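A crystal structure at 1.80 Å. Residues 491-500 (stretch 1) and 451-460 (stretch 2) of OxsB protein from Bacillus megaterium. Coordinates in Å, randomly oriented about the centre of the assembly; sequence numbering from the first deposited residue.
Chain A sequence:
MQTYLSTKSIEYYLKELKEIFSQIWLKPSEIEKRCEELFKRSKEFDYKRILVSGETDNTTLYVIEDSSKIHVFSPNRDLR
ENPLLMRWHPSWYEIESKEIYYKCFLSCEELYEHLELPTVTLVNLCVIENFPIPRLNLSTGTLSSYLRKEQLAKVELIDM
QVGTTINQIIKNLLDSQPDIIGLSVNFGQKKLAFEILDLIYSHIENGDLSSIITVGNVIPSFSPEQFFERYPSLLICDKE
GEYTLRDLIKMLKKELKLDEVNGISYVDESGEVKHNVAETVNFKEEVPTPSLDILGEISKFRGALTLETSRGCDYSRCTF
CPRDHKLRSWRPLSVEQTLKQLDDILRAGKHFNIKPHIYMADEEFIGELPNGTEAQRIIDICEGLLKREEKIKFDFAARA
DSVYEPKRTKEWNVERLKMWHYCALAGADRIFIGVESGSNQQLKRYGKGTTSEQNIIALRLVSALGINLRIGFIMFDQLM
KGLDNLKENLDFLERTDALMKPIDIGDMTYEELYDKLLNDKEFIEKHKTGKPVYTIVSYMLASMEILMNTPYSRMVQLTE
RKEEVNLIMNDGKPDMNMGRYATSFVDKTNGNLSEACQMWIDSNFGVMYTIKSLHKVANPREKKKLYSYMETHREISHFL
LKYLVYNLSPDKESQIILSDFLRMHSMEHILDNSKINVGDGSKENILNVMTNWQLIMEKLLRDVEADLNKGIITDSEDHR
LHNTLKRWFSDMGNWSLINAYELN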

# COMPACT_ATOMS: atom_id res chain seq x y z
N ASP A 491 -18.92 -11.20 20.19
CA ASP A 491 -19.04 -10.36 21.38
C ASP A 491 -18.19 -9.10 21.27
O ASP A 491 -18.66 -7.98 21.51
CB ASP A 491 -18.64 -11.15 22.63
CG ASP A 491 -19.67 -12.17 23.05
OD1 ASP A 491 -20.80 -12.15 22.51
OD2 ASP A 491 -19.35 -13.00 23.94
N PHE A 492 -16.91 -9.27 20.93
CA PHE A 492 -16.02 -8.13 20.71
C PHE A 492 -16.60 -7.14 19.71
O PHE A 492 -16.64 -5.93 19.96
CB PHE A 492 -14.65 -8.63 20.23
CG PHE A 492 -13.70 -7.53 19.80
CD1 PHE A 492 -12.86 -6.91 20.72
CD2 PHE A 492 -13.62 -7.14 18.47
CE1 PHE A 492 -11.96 -5.92 20.33
CE2 PHE A 492 -12.73 -6.14 18.08
CZ PHE A 492 -11.90 -5.53 19.01
N LEU A 493 -17.04 -7.64 18.55
CA LEU A 493 -17.53 -6.79 17.47
C LEU A 493 -18.82 -6.07 17.82
O LEU A 493 -19.11 -5.02 17.23
CB LEU A 493 -17.73 -7.63 16.21
CG LEU A 493 -16.42 -8.15 15.61
CD1 LEU A 493 -16.74 -9.27 14.68
CD2 LEU A 493 -15.69 -7.02 14.86
N GLU A 494 -19.61 -6.60 18.75
CA GLU A 494 -20.84 -5.97 19.20
C GLU A 494 -20.62 -4.96 20.33
O GLU A 494 -21.58 -4.31 20.74
CB GLU A 494 -21.84 -7.05 19.65
CG GLU A 494 -22.42 -7.82 18.48
CD GLU A 494 -23.08 -9.13 18.87
OE1 GLU A 494 -23.63 -9.20 19.99
OE2 GLU A 494 -23.02 -10.08 18.06
N ARG A 495 -19.40 -4.81 20.83
CA ARG A 495 -19.18 -3.87 21.93
C ARG A 495 -19.45 -2.44 21.48
O ARG A 495 -19.02 -2.02 20.40
CB ARG A 495 -17.76 -4.00 22.47
CG ARG A 495 -17.60 -5.27 23.31
CD ARG A 495 -16.27 -5.34 23.98
NE ARG A 495 -16.10 -4.30 24.98
CZ ARG A 495 -15.13 -4.30 25.88
NH1 ARG A 495 -14.26 -5.31 25.90
NH2 ARG A 495 -15.02 -3.32 26.75
N THR A 496 -20.18 -1.69 22.30
CA THR A 496 -20.50 -0.30 22.03
C THR A 496 -19.75 0.67 22.94
O THR A 496 -20.02 1.87 22.92
CB THR A 496 -22.02 -0.08 22.14
OG1 THR A 496 -22.48 -0.52 23.43
CG2 THR A 496 -22.74 -0.87 21.06
N ASP A 497 -18.80 0.17 23.73
CA ASP A 497 -18.01 1.04 24.59
C ASP A 497 -16.60 1.26 24.05
O ASP A 497 -15.70 1.62 24.81
CB ASP A 497 -17.95 0.46 26.00
CG ASP A 497 -17.26 -0.89 26.05
OD1 ASP A 497 -17.22 -1.58 25.01
OD2 ASP A 497 -16.76 -1.26 27.13
N ALA A 498 -16.40 1.08 22.75
CA ALA A 498 -15.10 1.27 22.12
C ALA A 498 -15.04 2.54 21.29
O ALA A 498 -14.11 3.34 21.44
CB ALA A 498 -14.75 0.06 21.24
N LEU A 499 -16.03 2.79 20.44
CA LEU A 499 -15.95 3.92 19.53
C LEU A 499 -16.45 5.18 20.22
O LEU A 499 -17.61 5.25 20.65
CB LEU A 499 -16.74 3.63 18.25
CG LEU A 499 -16.34 2.33 17.54
CD1 LEU A 499 -17.20 2.08 16.30
CD2 LEU A 499 -14.85 2.35 17.16
N MET A 500 -15.57 6.18 20.32
CA MET A 500 -15.87 7.44 20.98
C MET A 500 -16.11 8.53 19.95
O MET A 500 -15.50 8.55 18.87
CB MET A 500 -14.72 7.88 21.89
CG MET A 500 -14.39 6.92 23.02
SD MET A 500 -15.68 6.83 24.27
CE MET A 500 -16.28 5.18 23.95
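Stretch 2 451-460: TSEQNIIALR

How does stretch 2 run along stretch 1? Stretch 1 opens in a helix, through Phe 492 and its neighbours, and is loop from Arg 495 on, while stretch 2 is helical from Ser 452 to Arg 460 and goes on beyond it. The two advance in the same general sense: Phe 492 lies nearest Ser 452, their CA atoms 7.3 Å apart, and Ala 498 lies nearest Arg 460, with CA to CA 4.8 Å. The backbones are much closer at Ala 498 than at Phe 492. At the start of stretch 2, Thr 451 caps the helix, its OG1 accepting from Gln 454 N at 3.1 Å. Together the stretches bury 596 Å², counting both sides.

What does the helical end of stretch 1 offer to its partner? Asp 491 makes no contact and the CA-to-CB bond of Leu 493 points away, so Phe 492 carries this part of the contact. Its CA-to-CB bond points sideways, but with chi1 in t the ring reaches the opening residues of the stretch 2 helix, from Ser 452 to Ile 456. Ring atom CE1 packs 3.5 Å from CD1 of Ile 456 and 3.9 Å from CB of Asn 455, while CD1 of Phe 492 comes within 3.2 Å of OG of Ser 452. That hydroxyl is hydrogen-bonded elsewhere in the structure.

How does Arg 495 bind a helix it meets from a loop? Its backbone N still bonds to Phe 492 O at 3.1 Å, and its CA-to-CB bond points toward stretch 2. The guanidinium donates twice to Glu 453: NH1 of Arg 495 lies 2.7 Å from OE1 of Glu 453, and NH2 of Arg 495 lies 3.1 Å from OE2 of Glu 453, making a two-pronged salt bridge. Along another side the same group engages Asp 497, with Arg 495 NE 2.9 Å from Asp 497 OD1 and Arg 495 NH2 2.7 Å from Asp 497 OD2. One face remains for Ile 456, whose CG1 lies 3.5 Å from NH1 of Arg 495.

Why can a second arginine come so close? Thr 496 directs its CA-to-CB bond away and takes no part. NH2 of Arg 460 stands 4.1 Å from NH2 of Arg 495, and Asp 497 provides negative charge to both: its OD2 also makes a longer salt bridge with Arg 460 NH2, at 3.4 Å. The carbonyl of Asp 497 adds a closer contact, since its O accepts from both NE and NH2 of Arg 460, each at 2.9 Å.

What closes the contact beyond Asp 497? Ala 498 fits where the backbones are near: its CB lies 3.7 Å from CD1 of Ile 456, which thus meets both Phe 492 and Ala 498, and its O receives a CA-H...O contact from CA of Arg 460 at 3.0 Å. Leu 499 points away at CB, yet its CD2 comes back to 4.5 Å from CB of Leu 459. Met 500, its CA-to-CB bond toward the helix, lays its CG 3.5 Å from CG of Arg 460, packing against the aliphatic part of that long side chain.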

# COMPACT_ATOMS: atom_id res chain seq x y z
N THR A 451 -4.31 -8.25 23.51
CA THR A 451 -5.52 -8.84 24.05
C THR A 451 -6.75 -8.14 23.46
O THR A 451 -6.66 -7.04 22.92
CB THR A 451 -5.59 -8.73 25.58
OG1 THR A 451 -5.70 -7.36 25.96
CG2 THR A 451 -4.34 -9.33 26.23
N SER A 452 -7.89 -8.82 23.61
CA SER A 452 -9.17 -8.24 23.21
C SER A 452 -9.40 -6.89 23.88
O SER A 452 -9.71 -5.90 23.21
CB SER A 452 -10.29 -9.22 23.56
OG SER A 452 -11.51 -8.79 23.00
N GLU A 453 -9.26 -6.83 25.21
CA GLU A 453 -9.53 -5.56 25.89
C GLU A 453 -8.55 -4.47 25.46
O GLU A 453 -8.93 -3.30 25.35
CB GLU A 453 -9.50 -5.75 27.41
CG GLU A 453 -10.16 -4.59 28.17
CD GLU A 453 -11.68 -4.57 28.02
OE1 GLU A 453 -12.27 -5.64 27.73
OE2 GLU A 453 -12.29 -3.49 28.18
N GLN A 454 -7.29 -4.83 25.21
CA GLN A 454 -6.32 -3.85 24.74
C GLN A 454 -6.74 -3.26 23.40
O GLN A 454 -6.56 -2.07 23.15
CB GLN A 454 -4.94 -4.49 24.62
CG GLN A 454 -3.84 -3.64 24.00
CD GLN A 454 -2.55 -4.45 23.92
OE1 GLN A 454 -2.58 -5.66 24.07
NE2 GLN A 454 -1.43 -3.79 23.65
N ASN A 455 -7.29 -4.10 22.52
CA ASN A 455 -7.76 -3.60 21.23
C ASN A 455 -8.91 -2.60 21.42
O ASN A 455 -8.94 -1.56 20.76
CB ASN A 455 -8.21 -4.77 20.36
CG ASN A 455 -7.04 -5.52 19.76
OD1 ASN A 455 -6.04 -4.92 19.38
ND2 ASN A 455 -7.16 -6.82 19.65
N ILE A 456 -9.86 -2.92 22.31
CA ILE A 456 -10.96 -2.00 22.60
C ILE A 456 -10.41 -0.64 23.03
O ILE A 456 -10.82 0.41 22.53
CB ILE A 456 -11.88 -2.59 23.69
CG1 ILE A 456 -12.66 -3.80 23.15
CG2 ILE A 456 -12.80 -1.51 24.25
CD1 ILE A 456 -13.70 -3.43 22.07
N ILE A 457 -9.45 -0.65 23.96
CA ILE A 457 -8.94 0.62 24.48
C ILE A 457 -8.20 1.40 23.40
O ILE A 457 -8.29 2.63 23.34
CB ILE A 457 -8.06 0.36 25.72
CG1 ILE A 457 -8.94 -0.13 26.87
CG2 ILE A 457 -7.32 1.64 26.12
CD1 ILE A 457 -8.15 -0.82 27.98
N ALA A 458 -7.43 0.71 22.54
CA ALA A 458 -6.76 1.42 21.46
C ALA A 458 -7.79 2.15 20.59
O ALA A 458 -7.58 3.31 20.22
CB ALA A 458 -5.93 0.46 20.60
N LEU A 459 -8.90 1.49 20.28
CA LEU A 459 -9.92 2.12 19.42
C LEU A 459 -10.57 3.29 20.13
O LEU A 459 -10.89 4.31 19.51
CB LEU A 459 -10.98 1.09 19.02
CG LEU A 459 -10.50 -0.12 18.23
CD1 LEU A 459 -11.70 -1.05 17.89
CD2 LEU A 459 -9.74 0.30 16.98
N ARG A 460 -10.78 3.16 21.44
CA ARG A 460 -11.33 4.24 22.25
C ARG A 460 -10.44 5.48 22.20
O ARG A 460 -10.92 6.61 22.00
CB ARG A 460 -11.49 3.72 23.68
CG ARG A 460 -12.35 4.53 24.62
CD ARG A 460 -12.44 3.87 26.00
NE ARG A 460 -13.24 2.65 26.01
CZ ARG A 460 -13.16 1.71 26.94
NH1 ARG A 460 -12.29 1.82 27.95
NH2 ARG A 460 -13.93 0.64 26.87